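Local structure of beta-galacturonidase (Eisenbergiella tayi, 6NCW) at residues L16-I26 and T49-R60; D131-R140 and H278-A287. The protein probably hydrolyses beta-linked galacturonic acid residues from glycans or conjugates, as a tetrameric member of glycoside hydrolase family 2. All blocks are in the same frame, centred on the assembly; numbering follows the deposited sequence.

Interaction 1: L16-I26 and T49-R60; sequences LSSALWNFHTI and TVSYRGQASYSR
Trp-21 and Arg-60 sit at one end of an antiparallel strand pair in the N-terminal beta-sandwich of this family 2 glycosidase; the short axes of strands 19-26 and 55-60 run at 156°. Arg-60 takes the first torsion that sets CG between the backbone N and the carbonyl carbon (chi1 63°), which lays CG and CD over one face of the indole; CD stands 3.7 Å from the centroid of the Trp-21 five-membered ring, a CH-pi contact. The chain then bends at chi3, so the guanidinium stands nearly perpendicular to the indole, with Leu-16 CD2 over its face. Two donors converge on Leu-16 O: Arg-60 NH1 at 2.9 Å and Trp-21 NE1 at 3.0 Å. They approach across opposite sides of the carbonyl plane, so the loop carbonyl ties indole and guanidinium together, consistent with a set orientation for both.

Further along, on the face carrying Phe-23, Tyr-58 and Ala-56, the two rings meet obliquely with planes 58° apart. Phe-23 CD2 lies 3.4 Å from Tyr-58 CZ, while Phe-23 CE2 packs against Ala-56 CB. Tyr-58 OH is hydrogen-bonded to Tyr-46 OH. At the far end Thr-25 CG2 points into the middle of one face of Tyr-52, 3.5 Å from the ring centroid, and the tyrosine hydroxyl donates to Gln-55 O over 2.6 Å, tying the loop to the start of its own strand.

Paired backbone bonds of Asn-22 with Ser-59 and of His-24 with Ser-57 establish the register. On the face carrying these four residues His-24 turns a ring face to Ser-57 CB, Ser-57 OG also bonds Glu-113, and one water gives a hydrogen to Asn-22 O at 2.8 Å while bonding the hydroxyls of Ser-57 and Ser-59.

Interaction 2: D131-R140 and H278-A287; sequences DYQSYGGISR and HEDHPQFGCA
Tyr-135 meets Asp-280 through two first torsions: CG of the tyrosine lies opposite its own carbonyl carbon (chi1 -68°), and CG of the aspartate lies opposite its own N (chi1 -166°). The ring therefore reaches across to 278-287, a loop of the TIM barrel, and the carboxylate turns to receive it at the ring edge. Tyr-135 OH donates to Asp-280 OD2; the modelled separation, 2.3 Å, is so short that its exact value is doubtful. One face of the ring is covered by Gly-285, whose CA lies 3.8 Å from the Tyr-135 centroid, and by Cys-286 N. Gln-133 CG covers the other face.

Beyond the ring, Cys-286 SG packs on Ser-139 CB at 3.7 Å, and Ala-287 CB rests against Ser-139 O. Arg-140, extended from CG to NE, sends NH2 to Glu-279 OE2 at 2.7 Å on the syn side of the carboxylate. Glu-279 OE2 lies near the guanidinium plane, but the carboxylate is turned 88° to it, and one N-H makes this salt bridge. A water links Arg-140 NE, Glu-279 OE2 and Cys-286 O.

At the opposite end His-278 CE1 approaches Tyr-132 CB at 3.6 Å, the rings nearly parallel but hardly overlapping. His-278 ND1 is hydrogen-bonded to Tyr-313 OH, and another water joins His-278 NE2 to the carbonyl of Asp-131, whose side chain pairs with Arg-525 in the galacturonate-binding site. Tyr-135 OH, Asp-280 OD2, Arg-140 and Glu-279, all buried, thus each find a partner here: one salt bridge, one hydroxyl-carboxylate bond and bridging waters join the two loops.

In the fold
Along the chain interaction 1 closes before interaction 2 opens, and their centres lie about 14 Å apart on the same side of the chain's centre. Interaction 1 joins two neighbouring strands, 19-26 and 55-63, of a six-stranded sheet; interaction 2 joins the loop between strands 109-117 and 142-147 to a TIM-barrel loop between strand 268-276 and helix 290-302. They touch directly: Arg-53 NH2 lies 2.8 Å from Gln-133 OE1, a probable hydrogen bond, and Trp-21 CZ3 packs 3.6 Å from Ile-138 CD1. The 131-140 loop that interaction 1 meets in this way carries Asp-131 of the galacturonate site. Both contacts also touch the second subunit.

Interaction 1: L16-I26 and T49-R60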
# COMPACT_ATOMS: atom_id res chain seq x y z
N LEU A 16 -13.32 -26.92 28.05
CA LEU A 16 -13.62 -27.56 26.78
C LEU A 16 -13.16 -26.76 25.56
O LEU A 16 -13.10 -27.31 24.45
CB LEU A 16 -15.12 -27.81 26.68
CG LEU A 16 -15.61 -28.84 27.72
CD1 LEU A 16 -17.01 -29.28 27.37
CD2 LEU A 16 -14.66 -30.03 27.76
N SER A 17 -12.87 -25.47 25.74
CA SER A 17 -12.32 -24.66 24.66
C SER A 17 -10.80 -24.80 24.66
O SER A 17 -10.25 -25.70 25.30
CB SER A 17 -12.75 -23.20 24.82
OG SER A 17 -12.57 -22.78 26.15
N SER A 18 -10.11 -23.87 23.99
CA SER A 18 -8.69 -24.01 23.69
C SER A 18 -8.43 -25.37 23.04
O SER A 18 -7.53 -26.11 23.43
CB SER A 18 -7.82 -23.83 24.94
OG SER A 18 -7.94 -22.52 25.48
N ALA A 19 -9.21 -25.68 22.01
CA ALA A 19 -9.21 -27.01 21.41
C ALA A 19 -9.86 -26.91 20.04
O ALA A 19 -10.51 -25.91 19.71
CB ALA A 19 -9.97 -28.02 22.29
N LEU A 20 -9.68 -27.95 19.24
CA LEU A 20 -10.40 -28.08 17.98
C LEU A 20 -11.71 -28.83 18.23
O LEU A 20 -11.72 -29.88 18.88
CB LEU A 20 -9.54 -28.81 16.95
CG LEU A 20 -8.14 -28.25 16.67
CD1 LEU A 20 -7.49 -28.96 15.49
CD2 LEU A 20 -8.20 -26.74 16.40
N TRP A 21 -12.82 -28.27 17.74
CA TRP A 21 -14.10 -28.95 17.67
C TRP A 21 -14.44 -29.24 16.21
O TRP A 21 -13.84 -28.66 15.30
CB TRP A 21 -15.24 -28.11 18.26
CG TRP A 21 -15.16 -27.71 19.71
CD1 TRP A 21 -14.03 -27.51 20.47
CD2 TRP A 21 -16.28 -27.46 20.56
NE1 TRP A 21 -14.39 -27.14 21.76
CE2 TRP A 21 -15.77 -27.10 21.83
CE3 TRP A 21 -17.67 -27.49 20.38
CZ2 TRP A 21 -16.59 -26.78 22.90
CZ3 TRP A 21 -18.49 -27.16 21.44
CH2 TRP A 21 -17.95 -26.81 22.69
N ASN A 22 -15.41 -30.12 16.00
CA ASN A 22 -15.89 -30.36 14.65
C ASN A 22 -16.90 -29.30 14.28
O ASN A 22 -17.79 -28.98 15.07
CB ASN A 22 -16.52 -31.75 14.54
CG ASN A 22 -15.49 -32.84 14.48
OD1 ASN A 22 -14.40 -32.65 13.96
ND2 ASN A 22 -15.84 -34.00 15.01
N PHE A 23 -16.77 -28.78 13.05
CA PHE A 23 -17.53 -27.63 12.57
C PHE A 23 -18.09 -27.90 11.18
O PHE A 23 -17.39 -28.40 10.31
CB PHE A 23 -16.64 -26.37 12.54
CG PHE A 23 -17.30 -25.16 11.90
CD1 PHE A 23 -17.05 -24.83 10.57
CD2 PHE A 23 -18.13 -24.34 12.64
CE1 PHE A 23 -17.64 -23.70 9.98
CE2 PHE A 23 -18.73 -23.21 12.06
CZ PHE A 23 -18.48 -22.89 10.73
N HIS A 24 -19.35 -27.53 10.99
CA HIS A 24 -19.93 -27.48 9.65
C HIS A 24 -21.11 -26.51 9.67
O HIS A 24 -21.79 -26.37 10.69
CB HIS A 24 -20.35 -28.88 9.16
CG HIS A 24 -21.40 -29.55 9.99
ND1 HIS A 24 -22.75 -29.34 9.78
CD2 HIS A 24 -21.31 -30.43 11.01
CE1 HIS A 24 -23.44 -30.07 10.64
NE2 HIS A 24 -22.59 -30.73 11.40
N THR A 25 -21.30 -25.79 8.55
CA THR A 25 -22.49 -24.97 8.37
C THR A 25 -23.72 -25.86 8.18
O THR A 25 -23.61 -27.02 7.75
CB THR A 25 -22.35 -24.03 7.16
OG1 THR A 25 -22.20 -24.81 5.97
CG2 THR A 25 -21.15 -23.10 7.32
N ILE A 26 -24.90 -25.32 8.47
CA ILE A 26 -26.15 -26.05 8.25
C ILE A 26 -27.15 -25.17 7.51
O ILE A 26 -27.04 -23.94 7.50
CB ILE A 26 -26.77 -26.59 9.55
CG1 ILE A 26 -27.07 -25.45 10.52
CG2 ILE A 26 -25.84 -27.59 10.21
CD1 ILE A 26 -27.53 -25.96 11.89
N THR A 49 -15.58 -20.02 5.21
CA THR A 49 -16.74 -19.32 5.74
C THR A 49 -16.43 -17.84 6.01
O THR A 49 -17.14 -17.19 6.77
CB THR A 49 -17.24 -20.04 7.00
OG1 THR A 49 -16.13 -20.41 7.83
CG2 THR A 49 -17.97 -21.34 6.63
N VAL A 50 -15.42 -17.27 5.34
CA VAL A 50 -15.13 -15.84 5.49
C VAL A 50 -16.36 -14.95 5.27
O VAL A 50 -16.48 -13.90 5.90
CB VAL A 50 -13.97 -15.44 4.55
CG1 VAL A 50 -12.70 -16.18 4.96
CG2 VAL A 50 -14.33 -15.73 3.07
N SER A 51 -17.31 -15.37 4.43
CA SER A 51 -18.52 -14.59 4.17
C SER A 51 -19.82 -15.26 4.66
O SER A 51 -20.90 -14.84 4.24
CB SER A 51 -18.67 -14.30 2.68
OG SER A 51 -17.61 -13.47 2.21
N TYR A 52 -19.75 -16.27 5.53
CA TYR A 52 -20.95 -17.04 5.85
C TYR A 52 -21.79 -16.36 6.94
O TYR A 52 -21.31 -16.11 8.06
CB TYR A 52 -20.57 -18.45 6.30
CG TYR A 52 -21.77 -19.29 6.63
CD1 TYR A 52 -22.61 -19.75 5.62
CD2 TYR A 52 -22.09 -19.61 7.94
CE1 TYR A 52 -23.72 -20.50 5.89
CE2 TYR A 52 -23.22 -20.37 8.23
CZ TYR A 52 -24.03 -20.81 7.19
OH TYR A 52 -25.15 -21.56 7.44
N ARG A 53 -23.06 -16.11 6.63
CA ARG A 53 -24.05 -15.68 7.62
C ARG A 53 -25.18 -16.69 7.65
O ARG A 53 -25.78 -16.99 6.61
CB ARG A 53 -24.60 -14.27 7.33
CG ARG A 53 -25.55 -13.84 8.45
CD ARG A 53 -25.62 -12.36 8.70
NE ARG A 53 -24.35 -11.64 8.47
CZ ARG A 53 -23.52 -11.21 9.43
NH1 ARG A 53 -23.78 -11.45 10.71
NH2 ARG A 53 -22.43 -10.54 9.09
N GLY A 54 -25.46 -17.22 8.84
CA GLY A 54 -26.40 -18.33 8.97
C GLY A 54 -26.13 -19.09 10.25
O GLY A 54 -25.52 -18.57 11.18
N GLN A 55 -26.61 -20.34 10.28
CA GLN A 55 -26.35 -21.28 11.36
C GLN A 55 -25.17 -22.19 11.03
O GLN A 55 -24.93 -22.54 9.87
CB GLN A 55 -27.56 -22.19 11.61
CG GLN A 55 -28.86 -21.49 11.95
CD GLN A 55 -29.98 -22.49 12.07
OE1 GLN A 55 -30.16 -23.34 11.20
NE2 GLN A 55 -30.74 -22.42 13.16
N ALA A 56 -24.47 -22.62 12.08
CA ALA A 56 -23.44 -23.62 11.93
C ALA A 56 -23.39 -24.46 13.20
O ALA A 56 -23.87 -24.03 14.25
CB ALA A 56 -22.08 -22.99 11.63
N SER A 57 -22.83 -25.66 13.10
CA SER A 57 -22.76 -26.57 14.25
C SER A 57 -21.32 -26.79 14.70
O SER A 57 -20.45 -27.09 13.88
CB SER A 57 -23.42 -27.91 13.92
OG SER A 57 -22.71 -28.97 14.54
N TYR A 58 -21.09 -26.66 16.00
CA TYR A 58 -19.84 -27.05 16.65
C TYR A 58 -20.10 -28.24 17.56
O TYR A 58 -21.06 -28.24 18.33
CB TYR A 58 -19.28 -25.91 17.52
CG TYR A 58 -18.75 -24.70 16.78
CD1 TYR A 58 -17.37 -24.49 16.64
CD2 TYR A 58 -19.61 -23.73 16.26
CE1 TYR A 58 -16.87 -23.37 15.99
CE2 TYR A 58 -19.11 -22.60 15.60
CZ TYR A 58 -17.74 -22.43 15.47
OH TYR A 58 -17.23 -21.33 14.81
N SER A 59 -19.22 -29.24 17.52
CA SER A 59 -19.41 -30.40 18.38
C SER A 59 -18.08 -30.99 18.82
O SER A 59 -17.06 -30.86 18.13
CB SER A 59 -20.27 -31.46 17.68
OG SER A 59 -19.85 -31.66 16.34
N ARG A 60 -18.11 -31.63 19.98
CA ARG A 60 -17.00 -32.40 20.53
C ARG A 60 -17.58 -33.37 21.56
O ARG A 60 -18.79 -33.39 21.80
CB ARG A 60 -15.95 -31.50 21.17
CG ARG A 60 -16.46 -30.71 22.37
CD ARG A 60 -15.26 -30.23 23.22
NE ARG A 60 -14.62 -31.35 23.90
CZ ARG A 60 -13.40 -31.32 24.45
NH1 ARG A 60 -12.66 -30.22 24.41
NH2 ARG A 60 -12.92 -32.41 25.04
O HOH W 1 -20.32 -29.97 14.38

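Interaction 2: D131-R140 and H278-A287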
# COMPACT_ATOMS: atom_id res chain seq x y z
N ASP A 131 -22.44 -0.62 12.34
CA ASP A 131 -21.08 -0.11 12.16
C ASP A 131 -20.03 -0.93 12.93
O ASP A 131 -19.08 -0.38 13.50
CB ASP A 131 -21.05 1.37 12.57
CG ASP A 131 -19.78 2.10 12.08
OD1 ASP A 131 -19.32 3.05 12.74
OD2 ASP A 131 -19.23 1.75 11.03
N TYR A 132 -20.21 -2.24 12.95
CA TYR A 132 -19.28 -3.23 13.47
C TYR A 132 -19.85 -4.59 13.09
O TYR A 132 -21.04 -4.71 12.77
CB TYR A 132 -19.07 -3.12 15.00
CG TYR A 132 -20.34 -3.37 15.82
CD1 TYR A 132 -21.29 -2.35 15.97
CD2 TYR A 132 -20.59 -4.61 16.44
CE1 TYR A 132 -22.45 -2.55 16.71
CE2 TYR A 132 -21.75 -4.81 17.18
CZ TYR A 132 -22.67 -3.78 17.30
OH TYR A 132 -23.82 -3.95 18.01
N GLN A 133 -19.02 -5.62 13.14
CA GLN A 133 -19.38 -6.92 12.60
C GLN A 133 -20.02 -7.79 13.68
O GLN A 133 -19.57 -7.79 14.83
CB GLN A 133 -18.15 -7.62 12.02
CG GLN A 133 -18.40 -9.05 11.48
CD GLN A 133 -19.35 -9.07 10.28
OE1 GLN A 133 -20.57 -8.93 10.42
NE2 GLN A 133 -18.79 -9.24 9.10
N SER A 134 -21.09 -8.51 13.32
CA SER A 134 -21.68 -9.56 14.16
C SER A 134 -21.13 -10.89 13.67
O SER A 134 -21.61 -11.42 12.66
CB SER A 134 -23.21 -9.57 14.10
OG SER A 134 -23.73 -8.45 14.80
N TYR A 135 -20.14 -11.44 14.37
CA TYR A 135 -19.47 -12.65 13.92
C TYR A 135 -20.32 -13.88 14.24
O TYR A 135 -21.37 -13.79 14.86
CB TYR A 135 -18.07 -12.76 14.55
CG TYR A 135 -17.07 -11.70 14.06
CD1 TYR A 135 -16.89 -10.49 14.74
CD2 TYR A 135 -16.34 -11.90 12.89
CE1 TYR A 135 -15.97 -9.52 14.26
CE2 TYR A 135 -15.44 -10.97 12.42
CZ TYR A 135 -15.26 -9.77 13.10
OH TYR A 135 -14.36 -8.86 12.58
N GLY A 136 -19.89 -15.03 13.76
CA GLY A 136 -20.52 -16.30 14.11
C GLY A 136 -19.49 -17.20 14.75
O GLY A 136 -18.34 -17.27 14.30
N GLY A 137 -19.90 -17.89 15.82
CA GLY A 137 -19.04 -18.91 16.38
C GLY A 137 -18.98 -18.91 17.89
O GLY A 137 -19.65 -18.11 18.56
N ILE A 138 -18.19 -19.83 18.43
CA ILE A 138 -17.96 -19.90 19.87
C ILE A 138 -16.75 -19.01 20.11
O ILE A 138 -15.60 -19.46 20.10
CB ILE A 138 -17.73 -21.34 20.35
CG1 ILE A 138 -18.83 -22.27 19.81
CG2 ILE A 138 -17.65 -21.37 21.86
CD1 ILE A 138 -18.75 -23.70 20.37
N SER A 139 -17.01 -17.73 20.36
CA SER A 139 -16.00 -16.68 20.33
C SER A 139 -15.28 -16.47 21.67
O SER A 139 -14.27 -15.75 21.69
CB SER A 139 -16.63 -15.37 19.86
OG SER A 139 -17.92 -15.18 20.43
N ARG A 140 -15.79 -17.04 22.77
CA ARG A 140 -15.09 -17.06 24.06
C ARG A 140 -15.18 -18.48 24.62
O ARG A 140 -15.78 -19.37 24.01
CB ARG A 140 -15.65 -16.01 25.03
CG ARG A 140 -15.57 -14.58 24.52
CD ARG A 140 -16.18 -13.59 25.48
NE ARG A 140 -16.32 -12.27 24.86
CZ ARG A 140 -17.11 -11.30 25.31
NH1 ARG A 140 -17.84 -11.49 26.41
NH2 ARG A 140 -17.19 -10.15 24.65
N HIS A 278 -13.13 -1.68 20.13
CA HIS A 278 -13.91 -2.86 19.74
C HIS A 278 -13.10 -4.14 19.96
O HIS A 278 -11.88 -4.16 19.79
CB HIS A 278 -14.31 -2.78 18.26
CG HIS A 278 -15.62 -2.11 18.02
ND1 HIS A 278 -16.82 -2.66 18.42
CD2 HIS A 278 -15.93 -0.91 17.45
CE1 HIS A 278 -17.81 -1.84 18.10
NE2 HIS A 278 -17.29 -0.78 17.50
N GLU A 279 -13.81 -5.22 20.26
CA GLU A 279 -13.24 -6.56 20.15
C GLU A 279 -13.24 -6.94 18.67
O GLU A 279 -14.17 -7.58 18.16
CB GLU A 279 -14.02 -7.56 20.99
CG GLU A 279 -13.93 -7.30 22.52
CD GLU A 279 -14.59 -8.41 23.38
OE1 GLU A 279 -14.17 -8.62 24.55
OE2 GLU A 279 -15.55 -9.04 22.88
N ASP A 280 -12.19 -6.53 17.94
CA ASP A 280 -12.12 -6.86 16.52
C ASP A 280 -10.66 -6.98 16.10
O ASP A 280 -9.80 -6.22 16.57
CB ASP A 280 -12.84 -5.81 15.69
CG ASP A 280 -13.10 -6.27 14.25
OD1 ASP A 280 -12.31 -5.89 13.36
OD2 ASP A 280 -14.08 -7.03 14.02
N HIS A 281 -10.38 -7.92 15.20
CA HIS A 281 -9.01 -8.17 14.77
C HIS A 281 -9.08 -8.92 13.46
O HIS A 281 -9.98 -9.77 13.30
CB HIS A 281 -8.23 -8.97 15.82
CG HIS A 281 -6.80 -9.23 15.49
ND1 HIS A 281 -6.41 -10.09 14.48
CD2 HIS A 281 -5.65 -8.78 16.06
CE1 HIS A 281 -5.09 -10.15 14.44
NE2 HIS A 281 -4.61 -9.35 15.38
N PRO A 282 -8.19 -8.64 12.50
CA PRO A 282 -8.33 -9.22 11.16
C PRO A 282 -8.13 -10.72 11.09
O PRO A 282 -8.63 -11.34 10.14
CB PRO A 282 -7.26 -8.50 10.34
CG PRO A 282 -6.46 -7.71 11.29
CD PRO A 282 -7.27 -7.50 12.54
N GLN A 283 -7.43 -11.34 12.04
CA GLN A 283 -7.25 -12.78 12.04
C GLN A 283 -8.16 -13.49 13.03
O GLN A 283 -8.43 -14.68 12.87
CB GLN A 283 -5.82 -13.18 12.39
CG GLN A 283 -4.75 -12.88 11.36
CD GLN A 283 -3.40 -13.35 11.88
OE1 GLN A 283 -2.71 -12.62 12.57
NE2 GLN A 283 -3.06 -14.61 11.61
N PHE A 284 -8.58 -12.80 14.09
CA PHE A 284 -9.27 -13.46 15.19
C PHE A 284 -10.72 -13.03 15.34
O PHE A 284 -11.41 -13.54 16.22
CB PHE A 284 -8.49 -13.21 16.50
CG PHE A 284 -7.03 -13.55 16.39
CD1 PHE A 284 -6.64 -14.83 16.02
CD2 PHE A 284 -6.05 -12.57 16.59
CE1 PHE A 284 -5.29 -15.16 15.87
CE2 PHE A 284 -4.70 -12.88 16.45
CZ PHE A 284 -4.32 -14.18 16.09
N GLY A 285 -11.21 -12.13 14.47
CA GLY A 285 -12.60 -11.73 14.57
C GLY A 285 -12.81 -11.02 15.89
O GLY A 285 -12.08 -10.10 16.25
N CYS A 286 -13.79 -11.47 16.68
CA CYS A 286 -13.91 -10.96 18.04
C CYS A 286 -13.39 -11.95 19.06
O CYS A 286 -13.58 -11.75 20.26
CB CYS A 286 -15.36 -10.58 18.36
SG CYS A 286 -16.59 -11.96 18.44
N ALA A 287 -12.72 -13.01 18.60
CA ALA A 287 -12.16 -14.01 19.50
C ALA A 287 -10.66 -13.78 19.65
O ALA A 287 -9.81 -14.57 19.20
CB ALA A 287 -12.47 -15.41 18.98
O HOH W 2 -19.24 0.85 16.10
O HOH W 3 -16.64 -5.73 14.78
O HOH W 4 -11.89 -10.52 11.38
O HOH W 5 -15.74 -11.61 22.00